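Local coordinates for protein putative tetrapyrrole (Corrin/porphyrin) methylase (Bacteroides fragilis, PDB 3FFY) that is the C-terminal part of a protein that probably transfers a methyl group from S-adenosylmethionine to the ribose 2'-oxygen of a cytidine in 16S rRNA, at residues 59-73 and 85-97. Residues are numbered along the deposited sequence; the frame is centred on the assembly and turned at random.
Sequences LTQFAEYFGPERQVS and TVRGTLSELIEHF. With SO4 (sulfate ion), chain C.
L90 drives its isobutyl group into the corner where helix 59-66 gives way to strand 71-73, and its two methyls divide the work. CD1 lies against the helix backbone, 3.3 Å from A63 N, and also reaches F62 CB and R70 CB; CD2 turns to V72, whose side chain it crosses at about a right angle, and meets the F62 ring at its edge. With CG anti to its carbonyl carbon (chi1 -80°), L90 can straddle both elements. V72 places CG1 between its own N and carbonyl carbon, and that methyl meets L93 CD2 tip to tip at 3.4 Å, tighter than usual for two carbons.

Farther along, L59 enters helix 90-97 as a knob among L90, L93, I94 and F97: CD1 touches L93 CB and F97 CD2, CD2 touches L90 CD2. I94 lies alongside, its CD1 3.6 Å from A63 CB. The helices run nearly antiparallel, their axes 9.4 Å apart at closest approach.

Polar bonds pin the other end. S91 N donates to P68 O (2.9 Å), and L90 N to R70 O (2.8 Å) in a bond bent to 137° at the hydrogen, so the turn at 67-70 grips the first turn of the second helix. V72 and G88 exchange two backbone bonds. T89 and E92 fix that helix start: E92 N gives a nearly straight bond to T89 OG1 (3.0 Å), while T89 N returns one to E92 OE1, 25° out of the carboxylate plane.

L59, L93 and F97 all rest on V74 of strand 71-77, and T85 and V86 pair antiparallel with a strand of the second subunit, so the sheet runs on across the interface. The whole is an antiparallel beta hairpin with its flanking helices packed side by side on one face of an alpha/beta sheet, the second opened by a capping box.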
# COMPACT_ATOMS: atom_id res chain seq x y z
N LEU A 59 -18.35 2.26 -6.62
CA LEU A 59 -17.28 2.60 -7.58
C LEU A 59 -17.85 3.04 -8.91
O LEU A 59 -17.35 3.98 -9.50
CB LEU A 59 -16.34 1.43 -7.81
CG LEU A 59 -15.48 1.03 -6.62
CD1 LEU A 59 -14.70 -0.18 -7.04
CD2 LEU A 59 -14.56 2.12 -6.14
N THR A 60 -18.93 2.38 -9.34
CA THR A 60 -19.60 2.76 -10.58
C THR A 60 -20.16 4.17 -10.47
O THR A 60 -19.94 5.02 -11.33
CB THR A 60 -20.69 1.76 -10.95
OG1 THR A 60 -20.08 0.46 -11.04
CG2 THR A 60 -21.26 2.14 -12.26
N GLN A 61 -20.84 4.44 -9.37
CA GLN A 61 -21.41 5.78 -9.21
C GLN A 61 -20.32 6.84 -9.02
O GLN A 61 -20.47 7.96 -9.47
CB GLN A 61 -22.39 5.78 -8.04
CG GLN A 61 -23.55 4.82 -8.30
CD GLN A 61 -24.63 4.91 -7.24
OE1 GLN A 61 -24.40 4.64 -6.06
NE2 GLN A 61 -25.83 5.30 -7.65
N PHE A 62 -19.25 6.49 -8.32
CA PHE A 62 -18.08 7.36 -8.24
C PHE A 62 -17.60 7.72 -9.67
O PHE A 62 -17.29 8.90 -9.98
CB PHE A 62 -16.94 6.67 -7.44
CG PHE A 62 -17.07 6.77 -5.92
CD1 PHE A 62 -18.22 7.25 -5.30
CD2 PHE A 62 -16.02 6.34 -5.10
CE1 PHE A 62 -18.29 7.33 -3.94
CE2 PHE A 62 -16.09 6.44 -3.76
CZ PHE A 62 -17.22 6.91 -3.16
N ALA A 63 -17.53 6.72 -10.57
CA ALA A 63 -17.12 6.99 -11.96
C ALA A 63 -18.12 7.93 -12.60
O ALA A 63 -17.76 8.85 -13.33
CB ALA A 63 -17.02 5.69 -12.80
N GLU A 64 -19.40 7.71 -12.34
CA GLU A 64 -20.41 8.58 -12.97
C GLU A 64 -20.25 10.02 -12.48
O GLU A 64 -20.29 10.94 -13.28
CB GLU A 64 -21.81 8.05 -12.71
CG GLU A 64 -22.09 6.71 -13.31
CD GLU A 64 -23.44 6.19 -12.90
OE1 GLU A 64 -24.05 6.75 -11.99
OE2 GLU A 64 -23.93 5.23 -13.49
N TYR A 65 -20.04 10.22 -11.18
CA TYR A 65 -19.96 11.57 -10.57
C TYR A 65 -18.57 12.24 -10.63
O TYR A 65 -18.48 13.46 -10.75
CB TYR A 65 -20.38 11.53 -9.08
CG TYR A 65 -21.86 11.52 -8.87
CD1 TYR A 65 -22.60 10.36 -9.01
CD2 TYR A 65 -22.53 12.71 -8.58
CE1 TYR A 65 -23.98 10.37 -8.85
CE2 TYR A 65 -23.93 12.74 -8.40
CZ TYR A 65 -24.64 11.57 -8.53
OH TYR A 65 -25.98 11.61 -8.34
N PHE A 66 -17.51 11.46 -10.52
CA PHE A 66 -16.18 12.03 -10.49
C PHE A 66 -15.40 11.80 -11.76
O PHE A 66 -14.36 12.44 -11.97
CB PHE A 66 -15.42 11.47 -9.29
CG PHE A 66 -16.14 11.66 -8.02
CD1 PHE A 66 -16.37 12.93 -7.52
CD2 PHE A 66 -16.68 10.58 -7.35
CE1 PHE A 66 -17.09 13.11 -6.34
CE2 PHE A 66 -17.41 10.75 -6.18
CZ PHE A 66 -17.61 12.00 -5.68
N GLY A 67 -15.87 10.88 -12.60
CA GLY A 67 -15.21 10.58 -13.88
C GLY A 67 -14.43 9.28 -13.78
O GLY A 67 -13.77 9.05 -12.76
N PRO A 68 -14.49 8.41 -14.82
CA PRO A 68 -13.83 7.07 -14.74
C PRO A 68 -12.29 7.11 -14.58
O PRO A 68 -11.67 6.14 -14.16
CB PRO A 68 -14.22 6.36 -16.05
CG PRO A 68 -14.83 7.41 -16.91
CD PRO A 68 -15.31 8.55 -16.03
N GLU A 69 -11.71 8.25 -14.92
CA GLU A 69 -10.26 8.42 -14.87
C GLU A 69 -9.77 8.86 -13.48
O GLU A 69 -8.56 8.94 -13.23
CB GLU A 69 -9.79 9.43 -15.94
CG GLU A 69 -10.89 10.01 -16.86
CD GLU A 69 -11.91 10.88 -16.06
OE1 GLU A 69 -13.08 10.49 -15.96
OE2 GLU A 69 -11.52 11.93 -15.48
N ARG A 70 -10.68 9.15 -12.55
CA ARG A 70 -10.27 9.59 -11.21
C ARG A 70 -9.54 8.48 -10.50
O ARG A 70 -10.00 7.33 -10.46
CB ARG A 70 -11.45 10.01 -10.37
CG ARG A 70 -11.10 10.71 -9.02
CD ARG A 70 -10.51 12.15 -9.22
NE ARG A 70 -11.48 13.12 -9.70
CZ ARG A 70 -12.36 13.80 -8.95
NH1 ARG A 70 -13.19 14.65 -9.55
NH2 ARG A 70 -12.45 13.64 -7.63
N GLN A 71 -8.41 8.85 -9.90
CA GLN A 71 -7.62 7.92 -9.13
C GLN A 71 -8.30 7.52 -7.84
O GLN A 71 -8.94 8.33 -7.16
CB GLN A 71 -6.21 8.48 -8.88
CG GLN A 71 -5.32 8.55 -10.11
CD GLN A 71 -4.94 7.15 -10.66
OE1 GLN A 71 -4.63 6.24 -9.89
NE2 GLN A 71 -4.95 7.00 -11.98
N VAL A 72 -8.17 6.22 -7.53
CA VAL A 72 -8.79 5.63 -6.38
C VAL A 72 -7.93 4.48 -5.89
O VAL A 72 -7.10 3.90 -6.65
CB VAL A 72 -10.18 5.10 -6.76
CG1 VAL A 72 -10.07 4.00 -7.88
CG2 VAL A 72 -10.99 4.65 -5.52
N SER A 73 -8.11 4.14 -4.61
CA SER A 73 -7.38 3.04 -3.95
C SER A 73 -8.41 2.34 -3.09
O SER A 73 -9.07 3.00 -2.27
CB SER A 73 -6.29 3.60 -3.02
OG SER A 73 -5.39 2.58 -2.61
N THR A 85 -4.19 -3.98 -1.25
CA THR A 85 -4.64 -2.77 -1.91
C THR A 85 -4.75 -2.93 -3.41
O THR A 85 -3.91 -3.60 -4.05
CB THR A 85 -3.69 -1.59 -1.55
OG1 THR A 85 -3.79 -1.37 -0.16
CG2 THR A 85 -4.07 -0.29 -2.25
N VAL A 86 -5.83 -2.34 -3.96
CA VAL A 86 -6.07 -2.23 -5.43
C VAL A 86 -6.15 -0.76 -5.77
O VAL A 86 -6.98 -0.03 -5.18
CB VAL A 86 -7.32 -2.98 -5.90
CG1 VAL A 86 -7.45 -2.87 -7.44
CG2 VAL A 86 -7.24 -4.53 -5.45
N ARG A 87 -5.25 -0.29 -6.63
CA ARG A 87 -5.20 1.15 -6.99
C ARG A 87 -5.07 1.36 -8.47
O ARG A 87 -4.39 0.60 -9.16
CB ARG A 87 -4.12 1.95 -6.19
CG ARG A 87 -2.89 1.19 -5.72
CD ARG A 87 -1.85 2.13 -5.04
NE ARG A 87 -1.20 3.00 -6.03
CZ ARG A 87 -0.08 2.71 -6.71
NH1 ARG A 87 0.58 1.56 -6.53
NH2 ARG A 87 0.39 3.59 -7.59
N GLY A 88 -5.75 2.39 -8.96
CA GLY A 88 -5.73 2.78 -10.34
C GLY A 88 -6.82 3.81 -10.58
O GLY A 88 -7.22 4.53 -9.67
N THR A 89 -7.28 3.89 -11.80
CA THR A 89 -8.42 4.73 -12.12
C THR A 89 -9.69 4.01 -11.63
O THR A 89 -9.70 2.77 -11.36
CB THR A 89 -8.51 4.98 -13.58
OG1 THR A 89 -8.83 3.75 -14.24
CG2 THR A 89 -7.15 5.57 -14.17
N LEU A 90 -10.77 4.78 -11.47
CA LEU A 90 -12.06 4.18 -11.15
C LEU A 90 -12.43 3.08 -12.20
O LEU A 90 -12.94 2.02 -11.87
CB LEU A 90 -13.16 5.26 -11.06
CG LEU A 90 -13.25 6.06 -9.76
CD1 LEU A 90 -14.29 7.25 -9.91
CD2 LEU A 90 -13.58 5.15 -8.59
N SER A 91 -12.16 3.38 -13.45
CA SER A 91 -12.39 2.45 -14.55
C SER A 91 -11.65 1.10 -14.36
O SER A 91 -12.24 0.03 -14.47
CB SER A 91 -11.94 3.11 -15.86
OG SER A 91 -12.28 2.29 -16.95
N GLU A 92 -10.37 1.17 -14.06
CA GLU A 92 -9.58 -0.01 -13.72
C GLU A 92 -10.14 -0.77 -12.51
O GLU A 92 -10.23 -2.01 -12.55
CB GLU A 92 -8.14 0.37 -13.45
CG GLU A 92 -7.39 0.78 -14.69
CD GLU A 92 -6.02 1.40 -14.39
OE1 GLU A 92 -5.82 2.07 -13.37
OE2 GLU A 92 -5.12 1.24 -15.22
N LEU A 93 -10.54 -0.06 -11.47
CA LEU A 93 -11.09 -0.77 -10.31
C LEU A 93 -12.48 -1.38 -10.61
O LEU A 93 -12.81 -2.38 -10.06
CB LEU A 93 -11.14 0.11 -9.08
CG LEU A 93 -9.89 0.01 -8.12
CD1 LEU A 93 -8.60 0.56 -8.83
CD2 LEU A 93 -10.18 0.71 -6.90
N ILE A 94 -13.29 -0.77 -11.47
CA ILE A 94 -14.62 -1.32 -11.80
C ILE A 94 -14.42 -2.63 -12.56
O ILE A 94 -15.07 -3.65 -12.29
CB ILE A 94 -15.42 -0.28 -12.66
CG1 ILE A 94 -15.90 0.90 -11.74
CG2 ILE A 94 -16.61 -0.98 -13.30
CD1 ILE A 94 -16.23 2.20 -12.41
N GLU A 95 -13.48 -2.60 -13.47
CA GLU A 95 -13.17 -3.80 -14.24
C GLU A 95 -12.66 -4.88 -13.28
O GLU A 95 -13.07 -6.03 -13.37
CB GLU A 95 -12.13 -3.47 -15.30
CG GLU A 95 -11.43 -4.64 -16.02
CD GLU A 95 -10.32 -4.10 -16.95
OE1 GLU A 95 -9.18 -3.85 -16.46
OE2 GLU A 95 -10.58 -3.87 -18.15
N HIS A 96 -11.77 -4.51 -12.37
CA HIS A 96 -11.19 -5.47 -11.42
C HIS A 96 -12.25 -6.10 -10.53
O HIS A 96 -12.31 -7.32 -10.38
CB HIS A 96 -10.11 -4.81 -10.54
CG HIS A 96 -9.52 -5.73 -9.53
ND1 HIS A 96 -8.50 -6.63 -9.83
CD2 HIS A 96 -9.85 -5.96 -8.23
CE1 HIS A 96 -8.21 -7.32 -8.74
NE2 HIS A 96 -9.01 -6.94 -7.76
N PHE A 97 -13.11 -5.27 -9.95
CA PHE A 97 -14.14 -5.80 -9.06
C PHE A 97 -15.40 -6.30 -9.74
O PHE A 97 -16.35 -6.74 -9.03
CB PHE A 97 -14.48 -4.80 -7.97
CG PHE A 97 -13.40 -4.64 -6.99
CD1 PHE A 97 -13.07 -5.69 -6.16
CD2 PHE A 97 -12.63 -3.46 -6.95
CE1 PHE A 97 -12.02 -5.57 -5.24
CE2 PHE A 97 -11.58 -3.33 -6.05
CZ PHE A 97 -11.28 -4.39 -5.18
S SO4 C . -5.84 -7.26 -12.06
O1 SO4 C . -5.75 -8.69 -12.50
O2 SO4 C . -5.49 -7.32 -10.61
O3 SO4 C . -7.30 -6.80 -12.06
O4 SO4 C . -4.92 -6.53 -12.93